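Side-chain contacts in citrate synthase (Thermotoga maritima, PDB 2P2W), which probably catalyses the condensation of oxaloacetate with acetyl-CoA and water to citrate and CoA, a step of the tricarboxylic acid cycle: residues A[45-48]-A[49-53]; A[90-93]-A[94-97]; A[114-117]-A[118-122]; A[177-180]-A[181-184]; A[334-338]-A[339-343]. One frame throughout, in Å; residues are numbered along the deposited sequence.

In the fold
Contact 3, on helix 110-133, is the link between several of the others: the W50 ring of contact 1 meets it at A119, with W50 CH2 3.7 Å from A119 CB, and L94 CD1 of contact 2 lies 3.7 Å from F122 CE2. I334 of contact 5 reaches both W50 and A115. Contact 4 is the one at the active site: the side chain of N179 comes to about 3 Å of a bound citrate and about 7 Å of the H250 side chain, a predicted catalytic residue. Contacts 4 and 5 have centres about 14 Å apart within the chain, yet join across the dimer, where F183 packs on I343 of the second subunit.

Contact 1 (A[45-48]-A[49-53]); sequences TAYF and LWYGK
Y47 is met at its ring face by Y51 and at its edge and hydroxyl by K53, residues that follow it at the C-terminal end of helix 42-51. A chi1 of -179° points the phenol away from the backbone N and out towards K53, whose NZ donates to Y47 OH over 2.9 Å; a lysine chain bent at chi4 brings the ammonium group back to the hydroxyl. Over one face of the Y47 ring stands Y51 CD2, 3.5 Å above the plane, and Y51 CB adds a CH-pi contact. The two tyrosine rings are inclined by 32°, an oblique pairing. At the edge of the Y47 ring, near its plane, lies K53 O. F48 is turned to its own side of the helix and meets the exit of the chain: its CD1 lies 3.5 Å from K53 C. Between them G52 N donates to F48 O at 2.9 Å, from above the carbonyl plane. G52 has a phi of 84°, where a side chain would collide with the carbonyl oxygen of Y51, so a glycine suits this helix terminus. L49 continues the regular helix, its N bonded to T45 O and its CG resting 3.4 Å from the same oxygen, while A46 CB touches W50 CZ3 at 3.8 Å. Around this turn, F63 of helix 57-69 meets Y47 edge-to-face. W50 reaches helix 110-133 at I116 and A119, and its NE1 is bonded to T330 on helix 317-337, whose V327 packs on A46 and L49.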
loop_
_atom_site.group_PDB
_atom_site.type_symbol
_atom_site.label_atom_id
_atom_site.label_comp_id
_atom_site.label_asym_id
_atom_site.label_seq_id
_atom_site.Cartn_x
_atom_site.Cartn_y
_atom_site.Cartn_z
ATOM N N THR A 45 -24.637 9.817 -0.136
ATOM C CA THR A 45 -23.606 10.072 0.861
ATOM C C THR A 45 -22.226 10.167 0.209
ATOM O O THR A 45 -21.389 10.960 0.633
ATOM C CB THR A 45 -23.606 8.991 1.957
ATOM O OG1 THR A 45 -24.834 9.074 2.698
ATOM C CG2 THR A 45 -22.426 9.201 2.916
ATOM N N ALA A 46 -21.997 9.374 -0.833
ATOM C CA ALA A 46 -20.715 9.412 -1.534
ATOM C C ALA A 46 -20.572 10.782 -2.191
ATOM O O ALA A 46 -19.497 11.386 -2.187
ATOM C CB ALA A 46 -20.656 8.312 -2.585
ATOM N N TYR A 47 -21.672 11.270 -2.754
ATOM C CA TYR A 47 -21.674 12.579 -3.397
ATOM C C TYR A 47 -21.289 13.617 -2.346
ATOM O O TYR A 47 -20.444 14.483 -2.580
ATOM C CB TYR A 47 -23.069 12.898 -3.935
ATOM C CG TYR A 47 -23.163 14.233 -4.642
ATOM C CD1 TYR A 47 -23.240 15.426 -3.919
ATOM C CD2 TYR A 47 -23.160 14.306 -6.030
ATOM C CE1 TYR A 47 -23.312 16.660 -4.568
ATOM C CE2 TYR A 47 -23.234 15.531 -6.688
ATOM C CZ TYR A 47 -23.309 16.702 -5.951
ATOM O OH TYR A 47 -23.392 17.908 -6.606
ATOM N N PHE A 48 -21.923 13.511 -1.183
ATOM C CA PHE A 48 -21.679 14.431 -0.078
ATOM C C PHE A 48 -20.218 14.412 0.371
ATOM O O PHE A 48 -19.626 15.459 0.629
ATOM C CB PHE A 48 -22.602 14.077 1.091
ATOM C CG PHE A 48 -22.467 14.990 2.276
ATOM C CD1 PHE A 48 -22.420 16.371 2.108
ATOM C CD2 PHE A 48 -22.417 14.470 3.564
ATOM C CE1 PHE A 48 -22.324 17.223 3.208
ATOM C CE2 PHE A 48 -22.323 15.311 4.672
ATOM C CZ PHE A 48 -22.276 16.692 4.491
ATOM N N LEU A 49 -19.635 13.221 0.456
ATOM C CA LEU A 49 -18.241 13.102 0.873
ATOM C C LEU A 49 -17.271 13.696 -0.154
ATOM O O LEU A 49 -16.317 14.378 0.215
ATOM C CB LEU A 49 -17.892 11.632 1.136
ATOM C CG LEU A 49 -18.467 11.056 2.434
ATOM C CD1 LEU A 49 -18.229 9.551 2.506
ATOM C CD2 LEU A 49 -17.814 11.761 3.620
ATOM N N TRP A 50 -17.522 13.448 -1.438
ATOM C CA TRP A 50 -16.653 13.954 -2.499
ATOM C C TRP A 50 -16.848 15.425 -2.863
ATOM O O TRP A 50 -15.877 16.130 -3.130
ATOM C CB TRP A 50 -16.821 13.126 -3.782
ATOM C CG TRP A 50 -16.092 11.813 -3.784
ATOM C CD1 TRP A 50 -14.813 11.582 -3.355
ATOM C CD2 TRP A 50 -16.581 10.563 -4.280
ATOM N NE1 TRP A 50 -14.476 10.262 -3.556
ATOM C CE2 TRP A 50 -15.542 9.614 -4.120
ATOM C CE3 TRP A 50 -17.796 10.149 -4.845
ATOM C CZ2 TRP A 50 -15.683 8.274 -4.506
ATOM C CZ3 TRP A 50 -17.937 8.816 -5.229
ATOM C CH2 TRP A 50 -16.882 7.895 -5.056
ATOM N N TYR A 51 -18.095 15.885 -2.879
ATOM C CA TYR A 51 -18.383 17.266 -3.266
ATOM C C TYR A 51 -18.563 18.277 -2.145
ATOM O O TYR A 51 -18.520 19.481 -2.390
ATOM C CB TYR A 51 -19.600 17.287 -4.191
ATOM C CG TYR A 51 -19.314 16.658 -5.535
ATOM C CD1 TYR A 51 -18.629 17.365 -6.527
ATOM C CD2 TYR A 51 -19.690 15.342 -5.805
ATOM C CE1 TYR A 51 -18.326 16.776 -7.751
ATOM C CE2 TYR A 51 -19.392 14.746 -7.023
ATOM C CZ TYR A 51 -18.710 15.468 -7.992
ATOM O OH TYR A 51 -18.417 14.878 -9.200
ATOM N N GLY A 52 -18.770 17.800 -0.923
ATOM C CA GLY A 52 -18.920 18.709 0.203
ATOM C C GLY A 52 -20.298 19.297 0.450
ATOM O O GLY A 52 -20.460 20.160 1.311
ATOM N N LYS A 53 -21.300 18.844 -0.292
ATOM C CA LYS A 53 -22.653 19.349 -0.094
ATOM C C LYS A 53 -23.667 18.285 -0.498
ATOM O O LYS A 53 -23.374 17.431 -1.334
ATOM C CB LYS A 53 -22.870 20.604 -0.937
ATOM C CG LYS A 53 -22.907 20.327 -2.424
ATOM C CD LYS A 53 -22.713 21.595 -3.241
ATOM C CE LYS A 53 -23.110 21.364 -4.693
ATOM N NZ LYS A 53 -22.343 20.249 -5.312
#

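Contact 2 (A[90-93]-A[94-97]); sequences YIDV and LKIF
Y90, I91, D92 and V93 each receive the amide of the residue four places on, from L94 to F97, in the regular hydrogen-bonding of one alpha-helix, that of residues 90-98 in the mainly helical citrate synthase fold. Its faces are divided among several partners. On one, D92 and K95 lie side by side and point the same way, joined by a salt bridge from K95 NZ to D92 OD1 at 2.9 Å. The lysine, extended beyond CG, slides its CE past I91 CG2 at 3.9 Å, so the aliphatic part of the chain is packed as well as its charge. Each charge has a second partner: D92 OD2 meets K207 NZ, and K95 NZ donates to S197 of the second subunit, which ties this buried pair into the dimer interface. On another face V93 and F97 run alongside each other towards helix 110-133, both touching I125. L94 reaches F122 of the same helix, while Y90 sets its ring edge-to-face against Y129. The chi1 of V93, 172°, turns CG1 away from the backbone N and directs that methyl along the helix to the edge of the F97 ring, 3.9 Å from CD2.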
loop_
_atom_site.group_PDB
_atom_site.type_symbol
_atom_site.label_atom_id
_atom_site.label_comp_id
_atom_site.label_asym_id
_atom_site.label_seq_id
_atom_site.Cartn_x
_atom_site.Cartn_y
_atom_site.Cartn_z
ATOM N N TYR A 90 -10.980 -12.081 -1.847
ATOM C CA TYR A 90 -11.544 -10.941 -2.572
ATOM C C TYR A 90 -10.741 -9.641 -2.532
ATOM O O TYR A 90 -10.744 -8.888 -3.508
ATOM C CB TYR A 90 -12.989 -10.713 -2.122
ATOM C CG TYR A 90 -13.926 -11.748 -2.699
ATOM C CD1 TYR A 90 -14.476 -11.582 -3.971
ATOM C CD2 TYR A 90 -14.204 -12.931 -2.011
ATOM C CE1 TYR A 90 -15.278 -12.567 -4.547
ATOM C CE2 TYR A 90 -15.003 -13.925 -2.579
ATOM C CZ TYR A 90 -15.535 -13.733 -3.849
ATOM O OH TYR A 90 -16.310 -14.713 -4.428
ATOM N N ILE A 91 -10.051 -9.367 -1.429
ATOM C CA ILE A 91 -9.240 -8.152 -1.360
ATOM C C ILE A 91 -8.149 -8.235 -2.433
ATOM O O ILE A 91 -7.831 -7.239 -3.094
ATOM C CB ILE A 91 -8.569 -7.979 0.033
ATOM C CG1 ILE A 91 -9.608 -7.540 1.074
ATOM C CG2 ILE A 91 -7.433 -6.952 -0.052
ATOM C CD1 ILE A 91 -10.194 -6.145 0.845
ATOM N N ASP A 92 -7.577 -9.426 -2.607
ATOM C CA ASP A 92 -6.530 -9.621 -3.607
ATOM C C ASP A 92 -7.094 -9.485 -5.017
ATOM O O ASP A 92 -6.425 -8.972 -5.916
ATOM C CB ASP A 92 -5.863 -10.989 -3.437
ATOM C CG ASP A 92 -5.002 -11.062 -2.187
ATOM O OD1 ASP A 92 -4.608 -9.991 -1.680
ATOM O OD2 ASP A 92 -4.711 -12.181 -1.719
ATOM N N VAL A 93 -8.326 -9.949 -5.203
ATOM C CA VAL A 93 -8.990 -9.857 -6.498
ATOM C C VAL A 93 -9.097 -8.382 -6.881
ATOM O O VAL A 93 -8.825 -8.003 -8.026
ATOM C CB VAL A 93 -10.405 -10.488 -6.436
ATOM C CG1 VAL A 93 -11.167 -10.204 -7.720
ATOM C CG2 VAL A 93 -10.281 -11.994 -6.222
ATOM N N LEU A 94 -9.485 -7.553 -5.914
ATOM C CA LEU A 94 -9.601 -6.115 -6.141
ATOM C C LEU A 94 -8.249 -5.523 -6.552
ATOM O O LEU A 94 -8.178 -4.711 -7.472
ATOM C CB LEU A 94 -10.114 -5.414 -4.878
ATOM C CG LEU A 94 -11.607 -5.575 -4.565
ATOM C CD1 LEU A 94 -11.915 -5.038 -3.172
ATOM C CD2 LEU A 94 -12.421 -4.842 -5.617
ATOM N N LYS A 95 -7.178 -5.932 -5.870
ATOM C CA LYS A 95 -5.840 -5.431 -6.189
ATOM C C LYS A 95 -5.506 -5.691 -7.651
ATOM O O LYS A 95 -5.045 -4.802 -8.375
ATOM C CB LYS A 95 -4.775 -6.125 -5.339
ATOM C CG LYS A 95 -4.751 -5.763 -3.870
ATOM C CD LYS A 95 -3.692 -6.616 -3.203
ATOM C CE LYS A 95 -3.856 -6.672 -1.701
ATOM N NZ LYS A 95 -2.917 -7.682 -1.136
ATOM N N ILE A 96 -5.728 -6.935 -8.067
ATOM C CA ILE A 96 -5.452 -7.350 -9.438
ATOM C C ILE A 96 -6.146 -6.470 -10.467
ATOM O O ILE A 96 -5.505 -5.912 -11.358
ATOM C CB ILE A 96 -5.900 -8.808 -9.675
ATOM C CG1 ILE A 96 -5.072 -9.757 -8.804
ATOM C CG2 ILE A 96 -5.757 -9.162 -11.155
ATOM C CD1 ILE A 96 -5.585 -11.197 -8.801
ATOM N N PHE A 97 -7.461 -6.345 -10.349
ATOM C CA PHE A 97 -8.199 -5.589 -11.357
ATOM C C PHE A 97 -7.942 -4.068 -11.298
ATOM O O PHE A 97 -8.208 -3.335 -12.238
ATOM C CB PHE A 97 -9.695 -5.911 -11.222
ATOM C CG PHE A 97 -9.980 -7.271 -11.803
ATOM C CD1 PHE A 97 -9.953 -7.455 -13.181
ATOM C CD2 PHE A 97 -10.214 -8.351 -10.964
ATOM C CE1 PHE A 97 -10.154 -8.722 -13.718
ATOM C CE2 PHE A 97 -10.412 -9.617 -11.507
ATOM C CZ PHE A 97 -10.377 -9.813 -12.882
#

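Contact 3 (A[114-117]-A[118-122]); sequences KAIR and VASVF
S120 folds its hydroxyl back onto the preceding turn, where OG donates to I116 O over 2.7 Å. The same oxygen accepts S120 N at 3.1 Å, and the two donors arrive from opposite faces of the carbonyl plane, so one peptide oxygen is gripped by both the backbone and the side chain of a single residue. OG stands beside the backbone N (chi1 -59°), the position from which it can reach a carbonyl four residues earlier. Tight packing continues at V118. One methyl, CG1, sits between the backbone N and the carbonyl carbon (chi1 70°), a setting uncommon for a valine in a helix, and is pressed to 3.0 Å from A115 O, with K114 O also near; its other methyl, CG2, meets the edge of the F122 ring. A119 CB rests 3.4 Å from the A115 oxygen. This is about two and a half turns of the long helix 110-133, buried between helix 42-51, helix 195-207 and helix 317-337: A115, I116 and A119 bear on W50, V118 on I199, and F122 on A322 and V326. The other side is looser. There R117, K114 and V121 are partly exposed. V121 comes no nearer with its side chain than 3.9 Å to R117 O, and the hydrogen bond from its N to that oxygen is bent, with an N-H...O angle of 138°. R117 meets the following turn through its CB, 3.1 Å from V118 N; the rest of the chain, bent at chi3, leads away, and its NH2 makes a weak hydrogen bond with Y196 OH.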
loop_
_atom_site.group_PDB
_atom_site.type_symbol
_atom_site.label_atom_id
_atom_site.label_comp_id
_atom_site.label_asym_id
_atom_site.label_seq_id
_atom_site.Cartn_x
_atom_site.Cartn_y
_atom_site.Cartn_z
ATOM N N LYS A 114 -11.832 10.141 -11.400
ATOM C CA LYS A 114 -11.198 8.833 -11.344
ATOM C C LYS A 114 -11.705 8.058 -10.127
ATOM O O LYS A 114 -11.965 6.853 -10.209
ATOM C CB LYS A 114 -9.677 9.001 -11.262
ATOM C CG LYS A 114 -8.893 7.726 -11.505
ATOM C CD LYS A 114 -7.442 8.030 -11.862
ATOM C CE LYS A 114 -7.343 9.126 -12.917
ATOM N NZ LYS A 114 -7.258 8.568 -14.296
ATOM N N ALA A 115 -11.843 8.757 -8.999
ATOM C CA ALA A 115 -12.318 8.143 -7.762
ATOM C C ALA A 115 -13.738 7.628 -7.958
ATOM O O ALA A 115 -14.067 6.519 -7.544
ATOM C CB ALA A 115 -12.285 9.160 -6.620
ATOM N N ILE A 116 -14.574 8.448 -8.591
ATOM C CA ILE A 116 -15.961 8.082 -8.855
ATOM C C ILE A 116 -16.044 6.814 -9.706
ATOM O O ILE A 116 -16.836 5.911 -9.419
ATOM C CB ILE A 116 -16.701 9.235 -9.580
ATOM C CG1 ILE A 116 -16.800 10.447 -8.643
ATOM C CG2 ILE A 116 -18.088 8.774 -10.037
ATOM C CD1 ILE A 116 -17.377 11.703 -9.297
ATOM N N ARG A 117 -15.220 6.746 -10.750
ATOM C CA ARG A 117 -15.220 5.589 -11.639
ATOM C C ARG A 117 -14.741 4.309 -10.956
ATOM O O ARG A 117 -15.349 3.249 -11.111
ATOM C CB ARG A 117 -14.359 5.872 -12.876
ATOM C CG ARG A 117 -14.274 4.706 -13.853
ATOM C CD ARG A 117 -13.947 5.194 -15.258
ATOM N NE ARG A 117 -12.723 5.991 -15.301
ATOM C CZ ARG A 117 -11.501 5.504 -15.103
ATOM N NH1 ARG A 117 -11.330 4.212 -14.847
ATOM N NH2 ARG A 117 -10.447 6.307 -15.168
ATOM N N VAL A 118 -13.656 4.401 -10.195
ATOM C CA VAL A 118 -13.130 3.223 -9.514
ATOM C C VAL A 118 -14.135 2.698 -8.484
ATOM O O VAL A 118 -14.355 1.494 -8.385
ATOM C CB VAL A 118 -11.763 3.526 -8.829
ATOM C CG1 VAL A 118 -11.957 4.444 -7.640
ATOM C CG2 VAL A 118 -11.091 2.226 -8.412
ATOM N N ALA A 119 -14.757 3.598 -7.729
ATOM C CA ALA A 119 -15.742 3.183 -6.739
ATOM C C ALA A 119 -16.932 2.492 -7.415
ATOM O O ALA A 119 -17.477 1.517 -6.895
ATOM C CB ALA A 119 -16.220 4.384 -5.946
ATOM N N SER A 120 -17.329 3.001 -8.578
ATOM C CA SER A 120 -18.462 2.437 -9.308
ATOM C C SER A 120 -18.238 1.006 -9.785
ATOM O O SER A 120 -19.190 0.234 -9.883
ATOM C CB SER A 120 -18.807 3.314 -10.518
ATOM O OG SER A 120 -19.136 4.635 -10.116
ATOM N N VAL A 121 -16.991 0.646 -10.076
ATOM C CA VAL A 121 -16.700 -0.696 -10.572
ATOM C C VAL A 121 -16.370 -1.750 -9.505
ATOM O O VAL A 121 -16.357 -2.950 -9.799
ATOM C CB VAL A 121 -15.568 -0.649 -11.639
ATOM C CG1 VAL A 121 -14.214 -0.432 -10.977
ATOM C CG2 VAL A 121 -15.586 -1.922 -12.482
ATOM N N PHE A 122 -16.127 -1.316 -8.268
ATOM C CA PHE A 122 -15.809 -2.252 -7.181
ATOM C C PHE A 122 -16.778 -3.445 -7.081
ATOM O O PHE A 122 -16.348 -4.598 -7.052
ATOM C CB PHE A 122 -15.781 -1.517 -5.830
ATOM C CG PHE A 122 -14.392 -1.252 -5.294
ATOM C CD1 PHE A 122 -13.484 -0.472 -6.007
ATOM C CD2 PHE A 122 -14.006 -1.756 -4.054
ATOM C CE1 PHE A 122 -12.210 -0.196 -5.487
ATOM C CE2 PHE A 122 -12.737 -1.483 -3.528
ATOM C CZ PHE A 122 -11.841 -0.702 -4.247
#

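Contact 4 (A[177-180]-A[181-184]); sequences DINA and STFA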
loop_
_atom_site.group_PDB
_atom_site.type_symbol
_atom_site.label_atom_id
_atom_site.label_comp_id
_atom_site.label_asym_id
_atom_site.label_seq_id
_atom_site.Cartn_x
_atom_site.Cartn_y
_atom_site.Cartn_z
ATOM N N ASP A 177 -11.822 9.167 9.437
ATOM C CA ASP A 177 -10.558 9.834 9.722
ATOM C C ASP A 177 -9.320 9.087 9.214
ATOM O O ASP A 177 -9.366 8.411 8.184
ATOM C CB ASP A 177 -10.469 10.077 11.236
ATOM C CG ASP A 177 -9.514 11.198 11.603
ATOM O OD1 ASP A 177 -9.595 12.282 10.988
ATOM O OD2 ASP A 177 -8.690 10.992 12.519
ATOM N N ILE A 178 -8.216 9.196 9.949
ATOM C CA ILE A 178 -6.973 8.569 9.520
ATOM C C ILE A 178 -6.682 7.195 10.111
ATOM O O ILE A 178 -5.711 7.010 10.853
ATOM C CB ILE A 178 -5.774 9.505 9.789
ATOM C CG1 ILE A 178 -6.169 10.955 9.489
ATOM C CG2 ILE A 178 -4.600 9.107 8.909
ATOM C CD1 ILE A 178 -6.637 11.209 8.054
ATOM N N ASN A 179 -7.530 6.229 9.773
ATOM C CA ASN A 179 -7.354 4.861 10.235
ATOM C C ASN A 179 -6.189 4.277 9.435
ATOM O O ASN A 179 -5.702 4.906 8.495
ATOM C CB ASN A 179 -8.641 4.069 10.001
ATOM C CG ASN A 179 -9.154 4.212 8.587
ATOM O OD1 ASN A 179 -8.704 3.521 7.677
ATOM N ND2 ASN A 179 -10.090 5.134 8.391
ATOM N N ALA A 180 -5.741 3.082 9.800
ATOM C CA ALA A 180 -4.606 2.457 9.123
ATOM C C ALA A 180 -4.684 2.390 7.597
ATOM O O ALA A 180 -3.705 2.701 6.922
ATOM C CB ALA A 180 -4.363 1.061 9.692
ATOM N N SER A 181 -5.824 1.983 7.044
ATOM C CA SER A 181 -5.931 1.885 5.587
ATOM C C SER A 181 -5.957 3.264 4.919
ATOM O O SER A 181 -5.336 3.463 3.875
ATOM C CB SER A 181 -7.161 1.056 5.175
ATOM O OG SER A 181 -8.385 1.646 5.586
ATOM N N THR A 182 -6.668 4.217 5.514
ATOM C CA THR A 182 -6.703 5.570 4.952
ATOM C C THR A 182 -5.292 6.155 5.044
ATOM O O THR A 182 -4.830 6.848 4.133
ATOM C CB THR A 182 -7.688 6.485 5.725
ATOM O OG1 THR A 182 -9.032 6.061 5.460
ATOM C CG2 THR A 182 -7.525 7.955 5.305
ATOM N N PHE A 183 -4.597 5.856 6.137
ATOM C CA PHE A 183 -3.245 6.371 6.316
ATOM C C PHE A 183 -2.296 5.773 5.276
ATOM O O PHE A 183 -1.427 6.471 4.752
ATOM C CB PHE A 183 -2.741 6.073 7.730
ATOM C CG PHE A 183 -1.453 6.773 8.073
ATOM C CD1 PHE A 183 -1.283 8.127 7.782
ATOM C CD2 PHE A 183 -0.428 6.093 8.715
ATOM C CE1 PHE A 183 -0.110 8.793 8.129
ATOM C CE2 PHE A 183 0.755 6.751 9.070
ATOM C CZ PHE A 183 0.910 8.104 8.775
ATOM N N ALA A 184 -2.459 4.484 4.985
ATOM C CA ALA A 184 -1.622 3.815 3.985
ATOM C C ALA A 184 -1.815 4.502 2.629
ATOM O O ALA A 184 -0.857 4.747 1.896
ATOM C CB ALA A 184 -1.999 2.334 3.888
HETATM O O HOH W 1 -11.108 7.443 6.466
#
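N179 caps the N-terminus of helix 180-189, gathering S181 and T182 onto its amide at a buried site about 7 Å from the side chain of H250, a predicted active-site residue. Its OD1 takes two donors: S181 OG at 2.8 Å, nearly in line with the side-chain C=O, and T182 N at 3.1 Å, from well above the amide plane. CG lies between the backbone N and the carbonyl carbon (chi1 50°), which swings the amide over the first helical turn. Backbone bonding takes over at once, with F183 N donating to N179 O at 2.8 Å. This is the classical N-cap, the asparagine oxygen meeting an N-H that the helix itself cannot satisfy. ND2 is bonded to Q176 O and, weakly, to a water that accepts from T182 OG1 at 2.7 Å and donates to D177 O. The amide is thus held at both ends, while its side chain lies about 3 Å from a bound citrate. With an alanine here, T182 N would probably lose its capping acceptor and S181 OG would be left to its other partner, W329 NE1. Away from the amide, I178 CG2 packs obliquely against F183 CD1 at 3.6 Å. The second subunit also packs here: its I343 on F183, while its T346 and S347 hydrogen-bond the D177 carboxylate.

Contact 5 (A[334-338]-A[339-343]); sequences IEYVS and DNKLI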
loop_
_atom_site.group_PDB
_atom_site.type_symbol
_atom_site.label_atom_id
_atom_site.label_comp_id
_atom_site.label_asym_id
_atom_site.label_seq_id
_atom_site.Cartn_x
_atom_site.Cartn_y
_atom_site.Cartn_z
ATOM N N ILE A 334 -7.556 12.936 -2.323
ATOM C CA ILE A 334 -7.842 14.169 -3.053
ATOM C C ILE A 334 -7.579 15.409 -2.200
ATOM O O ILE A 334 -6.911 16.344 -2.637
ATOM C CB ILE A 334 -9.315 14.209 -3.526
ATOM C CG1 ILE A 334 -9.556 13.126 -4.580
ATOM C CG2 ILE A 334 -9.641 15.590 -4.089
ATOM C CD1 ILE A 334 -11.013 12.841 -4.845
ATOM N N GLU A 335 -8.122 15.416 -0.988
ATOM C CA GLU A 335 -7.947 16.537 -0.074
ATOM C C GLU A 335 -6.474 16.740 0.265
ATOM O O GLU A 335 -5.945 17.846 0.144
ATOM C CB GLU A 335 -8.733 16.297 1.219
ATOM C CG GLU A 335 -8.666 17.453 2.215
ATOM C CD GLU A 335 -9.393 17.144 3.516
ATOM O OE1 GLU A 335 -8.954 16.218 4.232
ATOM O OE2 GLU A 335 -10.400 17.827 3.822
ATOM N N TYR A 336 -5.812 15.664 0.679
ATOM C CA TYR A 336 -4.402 15.740 1.055
ATOM C C TYR A 336 -3.464 16.270 -0.032
ATOM O O TYR A 336 -2.657 17.172 0.221
ATOM C CB TYR A 336 -3.891 14.371 1.489
ATOM C CG TYR A 336 -2.537 14.434 2.150
ATOM C CD1 TYR A 336 -2.413 14.824 3.487
ATOM C CD2 TYR A 336 -1.376 14.137 1.439
ATOM C CE1 TYR A 336 -1.167 14.917 4.098
ATOM C CE2 TYR A 336 -0.122 14.226 2.039
ATOM C CZ TYR A 336 -0.026 14.616 3.369
ATOM O OH TYR A 336 1.205 14.700 3.973
ATOM N N VAL A 337 -3.549 15.703 -1.232
ATOM C CA VAL A 337 -2.622 16.135 -2.281
ATOM C C VAL A 337 -2.892 17.559 -2.814
ATOM O O VAL A 337 -2.105 18.123 -3.557
ATOM C CB VAL A 337 -2.675 15.134 -3.437
ATOM C CG1 VAL A 337 -2.331 13.734 -2.935
ATOM C CG2 VAL A 337 -4.057 15.123 -4.061
ATOM N N SER A 338 -4.061 18.128 -2.454
ATOM C CA SER A 338 -4.335 19.501 -2.893
ATOM C C SER A 338 -3.313 20.491 -2.310
ATOM O O SER A 338 -3.118 21.608 -2.775
ATOM C CB SER A 338 -5.751 19.876 -2.452
ATOM O OG SER A 338 -5.791 19.993 -1.031
ATOM N N ASP A 339 -2.700 20.039 -1.212
ATOM C CA ASP A 339 -1.565 20.697 -0.606
ATOM C C ASP A 339 -0.609 19.631 -0.037
ATOM O O ASP A 339 -0.434 19.489 1.166
ATOM C CB ASP A 339 -2.107 21.569 0.529
ATOM C CG ASP A 339 -0.974 22.358 1.155
ATOM O OD1 ASP A 339 -0.082 22.759 0.410
ATOM O OD2 ASP A 339 -1.019 22.596 2.357
ATOM N N ASN A 340 -0.025 18.886 -0.965
ATOM C CA ASN A 340 0.844 17.764 -0.665
ATOM C C ASN A 340 2.105 17.990 0.147
ATOM O O ASN A 340 2.730 19.049 0.102
ATOM C CB ASN A 340 1.242 17.057 -1.962
ATOM C CG ASN A 340 1.807 15.680 -1.704
ATOM O OD1 ASN A 340 1.122 14.822 -1.143
ATOM N ND2 ASN A 340 3.058 15.459 -2.098
ATOM N N LYS A 341 2.473 16.941 0.873
ATOM C CA LYS A 341 3.666 16.916 1.694
ATOM C C LYS A 341 4.093 15.456 1.794
ATOM O O LYS A 341 3.343 14.614 2.283
ATOM C CB LYS A 341 3.369 17.472 3.087
ATOM C CG LYS A 341 4.555 17.463 4.037
ATOM C CD LYS A 341 5.676 18.360 3.553
ATOM C CE LYS A 341 6.738 18.529 4.634
ATOM N NZ LYS A 341 7.834 19.431 4.189
ATOM N N LEU A 342 5.292 15.155 1.307
ATOM C CA LEU A 342 5.807 13.797 1.367
ATOM C C LEU A 342 5.813 13.343 2.825
ATOM O O LEU A 342 6.198 14.105 3.707
ATOM C CB LEU A 342 7.238 13.754 0.820
ATOM C CG LEU A 342 7.943 12.398 0.887
ATOM C CD1 LEU A 342 7.410 11.495 -0.221
ATOM C CD2 LEU A 342 9.450 12.589 0.733
ATOM N N ILE A 343 5.366 12.114 3.077
ATOM C CA ILE A 343 5.368 11.569 4.432
ATOM C C ILE A 343 6.607 10.685 4.513
ATOM O O ILE A 343 6.686 9.625 3.875
ATOM C CB ILE A 343 4.084 10.758 4.714
ATOM C CG1 ILE A 343 2.876 11.705 4.688
ATOM C CG2 ILE A 343 4.190 10.065 6.074
ATOM C CD1 ILE A 343 1.518 11.005 4.733
HETATM O O HOH W 2 0.222 20.107 -3.774
#
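Y336 spans the turn that ends helix 317-337 and donates a hydrogen bond from OH to K341 O at 2.7 Å. The bond lies in the carbonyl plane, on a lone pair, with the acceptor at the edge of the phenol ring. CG is anti to the backbone N (chi1 -168°), which sends the ring along the departing chain. There OH also touches I343 CG1 at 3.5 Å. The helix end is satisfied piecemeal. D339 N donates to Y336 O over 3.2 Å, from above the carbonyl plane; N340 N makes a weak bond with V337 O at 3.4 Å, reinforced by a water that donates to V337 O and accepts from N340 N, 3.1 Å from each. Two buried polar atoms lack any partner in the model: K341 N and N340 OD1, the latter facing Y336 CE2 at 3.5 Å with the amide plane almost perpendicular to the ring. N340 ND2, by contrast, is bonded to S190 O. A phenylalanine in place of Y336 would probably leave K341 O without its donor and the chain after the helix less firmly tied to it. D339 looks to the second subunit, where K4 forms a salt bridge with it and a cation-pi contact with the Y336 ring; E335 is held by S14 and S15 of its own chain, and K341 NZ has a weak hydrogen bond to a citrate anion. Helix 180-189 backs the turn, with L186 against Y336, A189 against V337 and V187 against I343, before the chain leads into strand 346-349.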